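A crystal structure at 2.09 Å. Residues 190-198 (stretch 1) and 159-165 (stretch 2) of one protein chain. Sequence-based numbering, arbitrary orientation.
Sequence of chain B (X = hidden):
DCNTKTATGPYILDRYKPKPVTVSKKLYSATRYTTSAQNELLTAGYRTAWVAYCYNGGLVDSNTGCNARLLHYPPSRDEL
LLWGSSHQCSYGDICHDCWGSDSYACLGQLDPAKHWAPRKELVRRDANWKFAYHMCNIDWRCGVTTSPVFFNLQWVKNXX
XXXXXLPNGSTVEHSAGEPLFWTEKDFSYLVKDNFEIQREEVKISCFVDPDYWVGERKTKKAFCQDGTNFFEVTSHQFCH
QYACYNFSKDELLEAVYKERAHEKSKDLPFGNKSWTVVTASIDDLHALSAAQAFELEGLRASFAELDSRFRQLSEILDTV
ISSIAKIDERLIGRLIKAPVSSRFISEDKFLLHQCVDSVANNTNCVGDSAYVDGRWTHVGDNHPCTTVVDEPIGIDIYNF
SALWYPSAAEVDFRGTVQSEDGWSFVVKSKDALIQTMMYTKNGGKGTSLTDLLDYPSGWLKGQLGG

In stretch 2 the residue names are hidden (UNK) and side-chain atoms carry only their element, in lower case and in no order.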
ATOM      1  N   LEU B 190     -19.041   8.063  21.176  1.00 39.12           N
ATOM      2  CA  LEU B 190     -19.968   6.940  21.294  1.00 40.74           C
ATOM      3  C   LEU B 190     -19.804   6.041  20.069  1.00 43.55           C
ATOM      4  O   LEU B 190     -19.986   6.498  18.933  1.00 42.20           O
ATOM      5  CB  LEU B 190     -21.414   7.434  21.422  1.00 44.87           C
ATOM      6  CG  LEU B 190     -22.512   6.365  21.549  1.00 59.15           C
ATOM      7  CD1 LEU B 190     -22.332   5.490  22.788  1.00 57.32           C
ATOM      8  CD2 LEU B 190     -23.863   7.042  21.554  1.00 61.12           C
ATOM      9  N   VAL B 191     -19.425   4.787  20.291  1.00 37.88           N
ATOM     10  CA  VAL B 191     -19.313   3.794  19.213  1.00 39.82           C
ATOM     11  C   VAL B 191     -20.453   2.792  19.363  1.00 42.97           C
ATOM     12  O   VAL B 191     -20.534   2.091  20.378  1.00 47.54           O
ATOM     13  CB  VAL B 191     -17.956   3.068  19.220  1.00 44.65           C
ATOM     14  CG1 VAL B 191     -17.897   2.058  18.086  1.00 48.19           C
ATOM     15  CG2 VAL B 191     -16.815   4.032  19.072  1.00 38.82           C
ATOM     16  N   LYS B 192     -21.310   2.711  18.343  1.00 46.59           N
ATOM     17  CA  LYS B 192     -22.516   1.883  18.348  1.00 48.70           C
ATOM     18  C   LYS B 192     -22.467   0.842  17.226  1.00 48.78           C
ATOM     19  O   LYS B 192     -22.127   1.166  16.085  1.00 42.99           O
ATOM     20  CB  LYS B 192     -23.758   2.775  18.196  1.00 53.81           C
ATOM     21  CG  LYS B 192     -25.095   2.053  18.257  1.00 64.40           C
ATOM     22  CD  LYS B 192     -25.304   1.341  19.591  1.00 70.42           C
ATOM     23  CE  LYS B 192     -26.385   0.258  19.481  1.00 73.56           C
ATOM     24  NZ  LYS B 192     -27.661   0.792  18.925  1.00 75.25           N
ATOM     25  N   ASP B 193     -22.828  -0.403  17.543  1.00 45.82           N
ATOM     26  CA  ASP B 193     -22.916  -1.482  16.553  1.00 56.34           C
ATOM     27  C   ASP B 193     -24.381  -1.728  16.210  1.00 55.09           C
ATOM     28  O   ASP B 193     -25.147  -2.205  17.051  1.00 56.85           O
ATOM     29  CB  ASP B 193     -22.270  -2.765  17.068  1.00 50.49           C
ATOM     30  CG  ASP B 193     -20.819  -2.576  17.409  1.00 59.47           C
ATOM     31  OD1 ASP B 193     -20.183  -1.712  16.768  1.00 67.91           O
ATOM     32  OD2 ASP B 193     -20.316  -3.279  18.309  1.00 62.20           O
ATOM     33  N   ASN B 194     -24.767  -1.385  14.990  1.00 50.23           N
ATOM     34  CA  ASN B 194     -26.104  -1.684  14.477  1.00 58.66           C
ATOM     35  C   ASN B 194     -26.056  -2.930  13.588  1.00 59.34           C
ATOM     36  O   ASN B 194     -26.397  -2.918  12.402  1.00 61.75           O
ATOM     37  CB  ASN B 194     -26.662  -0.473  13.736  1.00 54.70           C
ATOM     38  CG  ASN B 194     -26.803   0.751  14.637  1.00 71.94           C
ATOM     39  OD1 ASN B 194     -27.307   0.664  15.761  1.00 69.14           O
ATOM     40  ND2 ASN B 194     -26.348   1.901  14.146  1.00 81.00           N
ATOM     41  N   PHE B 195     -25.589  -4.018  14.191  1.00 56.26           N
ATOM     42  CA  PHE B 195     -25.439  -5.297  13.512  1.00 57.21           C
ATOM     43  C   PHE B 195     -25.335  -6.378  14.575  1.00 59.63           C
ATOM     44  O   PHE B 195     -25.136  -6.097  15.759  1.00 61.20           O
ATOM     45  CB  PHE B 195     -24.214  -5.324  12.579  1.00 57.05           C
ATOM     46  CG  PHE B 195     -22.890  -5.013  13.268  1.00 61.64           C
ATOM     47  CD1 PHE B 195     -22.245  -5.966  14.052  1.00 54.40           C
ATOM     48  CD2 PHE B 195     -22.277  -3.771  13.092  1.00 55.51           C
ATOM     49  CE1 PHE B 195     -21.035  -5.680  14.670  1.00 55.97           C
ATOM     50  CE2 PHE B 195     -21.065  -3.476  13.705  1.00 52.17           C
ATOM     51  CZ  PHE B 195     -20.443  -4.429  14.497  1.00 48.47           C
ATOM     52  N   GLU B 196     -25.447  -7.623  14.132  1.00 56.57           N
ATOM     53  CA  GLU B 196     -25.279  -8.768  15.010  1.00 67.96           C
ATOM     54  C   GLU B 196     -24.183  -9.677  14.477  1.00 59.46           C
ATOM     55  O   GLU B 196     -23.924  -9.730  13.271  1.00 53.93           O
ATOM     56  CB  GLU B 196     -26.583  -9.548  15.159  1.00 78.75           C
ATOM     57  CG  GLU B 196     -27.619  -8.824  15.997  1.00 92.45           C
ATOM     58  CD  GLU B 196     -29.026  -9.044  15.487  1.00109.72           C
ATOM     59  OE1 GLU B 196     -29.220  -9.012  14.253  1.00117.86           O
ATOM     60  OE2 GLU B 196     -29.935  -9.254  16.319  1.00113.92           O
ATOM     61  N   ILE B 197     -23.520 -10.367  15.398  1.00 57.09           N
ATOM     62  CA  ILE B 197     -22.539 -11.377  15.032  1.00 49.61           C
ATOM     63  C   ILE B 197     -23.293 -12.672  14.758  1.00 59.63           C
ATOM     64  O   ILE B 197     -24.060 -13.143  15.604  1.00 65.89           O
ATOM     65  CB  ILE B 197     -21.484 -11.556  16.134  1.00 60.06           C
ATOM     66  CG1 ILE B 197     -20.586 -10.315  16.201  1.00 66.62           C
ATOM     67  CG2 ILE B 197     -20.660 -12.801  15.885  1.00 70.50           C
ATOM     68  CD1 ILE B 197     -19.573 -10.355  17.321  1.00 70.90           C
ATOM     69  N   GLN B 198     -23.086 -13.234  13.569  1.00 63.44           N
ATOM     70  CA  GLN B 198     -23.787 -14.419  13.098  1.00 58.86           C
ATOM     71  C   GLN B 198     -22.824 -15.593  13.041  1.00 65.34           C
ATOM     72  O   GLN B 198     -21.688 -15.452  12.578  1.00 60.32           O
ATOM     73  CB  GLN B 198     -24.390 -14.164  11.716  1.00 63.29           C
ATOM     74  CG  GLN B 198     -25.019 -12.792  11.608  1.00 75.42           C
ATOM     75  CD  GLN B 198     -25.588 -12.502  10.240  1.00 82.99           C
ATOM     76  OE1 GLN B 198     -24.855 -12.382   9.259  1.00 85.68           O
ATOM     77  NE2 GLN B 198     -26.907 -12.376  10.168  1.00 83.63           N
ATOM     78  N   UNK B 159     -14.627 -16.059  23.212  1.00 61.07           N
ATOM     79  CA  UNK B 159     -15.795 -15.461  22.578  1.00 60.29           C
ATOM     80  C   UNK B 159     -15.374 -14.406  21.560  1.00 55.55           C
ATOM     81  O   UNK B 159     -14.328 -13.763  21.691  1.00 54.34           O
ATOM     82  c   UNK B 159     -16.766 -14.853  23.608  1.00 73.41           C
ATOM     83  c   UNK B 159     -18.118 -14.389  23.018  1.00 93.12           C
ATOM     84  c   UNK B 159     -18.671 -15.323  21.924  1.00103.82           C
ATOM     85  o   UNK B 159     -18.664 -16.563  22.106  1.00104.05           O
ATOM     86  o   UNK B 159     -19.107 -14.807  20.867  1.00103.84           O
ATOM     87  N   UNK B 160     -16.213 -14.242  20.541  1.00 53.05           N
ATOM     88  CA  UNK B 160     -15.976 -13.294  19.463  1.00 58.41           C
ATOM     89  C   UNK B 160     -16.437 -11.917  19.922  1.00 56.25           C
ATOM     90  O   UNK B 160     -17.606 -11.720  20.272  1.00 53.13           O
ATOM     91  c   UNK B 160     -16.706 -13.723  18.185  1.00 59.65           C
ATOM     92  c   UNK B 160     -16.472 -12.704  17.074  1.00 51.19           C
ATOM     93  c   UNK B 160     -16.249 -15.117  17.768  1.00 60.11           C
ATOM     94  N   UNK B 161     -15.517 -10.967  19.932  1.00 49.98           N
ATOM     95  CA  UNK B 161     -15.815  -9.599  20.304  1.00 42.49           C
ATOM     96  C   UNK B 161     -15.634  -8.697  19.093  1.00 47.92           C
ATOM     97  O   UNK B 161     -14.929  -9.036  18.135  1.00 45.19           O
ATOM     98  c   UNK B 161     -14.908  -9.161  21.450  1.00 48.95           C
ATOM     99  c   UNK B 161     -16.580 -10.304  24.725  1.00 69.03           C
ATOM    100  c   UNK B 161     -16.458  -9.690  23.336  1.00 54.39           C
ATOM    101  n   UNK B 161     -17.902  -9.993  25.337  1.00 75.13           N
ATOM    102  c   UNK B 161     -15.094  -9.972  22.720  1.00 47.09           C
ATOM    103  N   UNK B 162     -16.304  -7.551  19.122  1.00 45.61           N
ATOM    104  CA  UNK B 162     -16.021  -6.512  18.142  1.00 43.54           C
ATOM    105  C   UNK B 162     -14.781  -5.760  18.601  1.00 48.04           C
ATOM    106  O   UNK B 162     -14.614  -5.482  19.793  1.00 47.49           O
ATOM    107  c   UNK B 162     -17.227  -5.577  17.973  1.00 48.47           C
ATOM    108  c   UNK B 162     -16.845  -4.332  17.152  1.00 45.92           C
ATOM    109  c   UNK B 162     -18.380  -6.324  17.338  1.00 45.91           C
ATOM    110  N   UNK B 163     -13.891  -5.448  17.669  1.00 42.50           N
ATOM    111  CA  UNK B 163     -12.622  -4.794  17.980  1.00 43.15           C
ATOM    112  C   UNK B 163     -12.656  -3.407  17.357  1.00 41.29           C
ATOM    113  O   UNK B 163     -12.490  -3.259  16.144  1.00 39.79           O
ATOM    114  c   UNK B 163     -11.445  -5.622  17.458  1.00 51.60           C
ATOM    115  o   UNK B 163     -10.197  -5.030  17.778  1.00 45.79           O
ATOM    116  N   UNK B 164     -12.881  -2.398  18.195  1.00 40.12           N
ATOM    117  CA  UNK B 164     -12.943  -1.020  17.747  1.00 39.19           C
ATOM    118  C   UNK B 164     -11.530  -0.472  17.617  1.00 41.35           C
ATOM    119  O   UNK B 164     -10.705  -0.631  18.523  1.00 43.49           O
ATOM    120  o   UNK B 164     -15.161  -0.466  18.480  1.00 42.78           O
ATOM    121  c   UNK B 164     -13.496   1.340  18.589  1.00 35.39           C
ATOM    122  c   UNK B 164     -13.779  -0.194  18.724  1.00 41.36           C
ATOM    123  N   UNK B 165     -11.252   0.148  16.474  1.00 37.59           N
ATOM    124  CA  UNK B 165      -9.903   0.547  16.097  1.00 34.52           C
ATOM    125  C   UNK B 165      -9.710   2.024  16.422  1.00 42.06           C
ATOM    126  O   UNK B 165     -10.425   2.881  15.890  1.00 40.33           O
ATOM    127  c   UNK B 165     -10.024  -1.180  14.187  1.00 40.41           C
ATOM    128  c   UNK B 165      -9.670   0.265  14.609  1.00 41.06           C
ATOM    129  c   UNK B 165      -9.175  -2.154  14.950  1.00 41.75           C
ATOM    130  c   UNK B 165      -9.842  -1.408  12.699  1.00 43.01           C
TER

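Position 159 has five side-chain atoms: three carbons in a row, the third carrying two oxygens. None of them contacts stretch 1. A carboxylate on a two-carbon stem makes the residue glutamate, E159. OE2 of E159 accepts a weak hydrogen bond from the backbone N of residue 160, at 3.0 Å.

Position 160 has three side-chain carbons, one carrying the other two. A branch carbon lies 3.9 Å from CD1 of I197, and the backbone O of 160 is 3.8 Å from that CD1 of I197. The fork at CB and the absence of any oxygen identify valine, V160. Its CA-to-CB bond points toward stretch 1.

Position 161 has four carbons in a row ending in nitrogen. They make no contact with stretch 1, and the CA-to-CB bond points away from it. This unbranched chain is lysine, K161.

Position 162 again has three carbons, forked at CB. One branch carbon of 162 lies 3.7 Å from OD2 of D193, 3.8 Å from CE1 of F195 and 4.2 Å from CD1 of I197. The residue is valine, V162, and this carbon is its CG2. It sits at the edge of the F195 ring, near the ring plane.

Position 163 has one carbon and then one oxygen, out of reach of stretch 1. This is serine, S163. Its OG is hydrogen-bonded elsewhere in the structure.

Position 164 has one carbon carrying one oxygen and one carbon. The branch oxygen of 164 lies 3.7 Å from CG1 of V191. Two unlike branches on CB identify threonine, T164. Its CA-to-CB bond points toward stretch 1. The contact with V191 is not a hydrogen bond; OG1 is hydrogen-bonded elsewhere.

Position 165 has four carbons, forked at the second, and is out of reach of stretch 1. This is leucine, L165.

The contact is made mainly by side chains; CD1 of I197 also packs against the backbone O of V160. No hydrogen bond crosses between the stretches. CA of V191 is 8.1 Å from CA of T164, and CA of D193 is 8.7 Å from CA of V162. The two segments run in roughly opposite directions, 157° apart end to end. The CA-to-CB bonds of V160, V162 and T164 point toward stretch 1, as the alternation of an extended chain allows. Those of V191, D193 and I197 point toward stretch 2. F195 starts sideways, but its ring end comes nearer and reaches V162. The contact buries 289 Å² in total, and V162 and I197 contribute the largest shares.

Stretch 2, residues 159-165: EVKVSTL
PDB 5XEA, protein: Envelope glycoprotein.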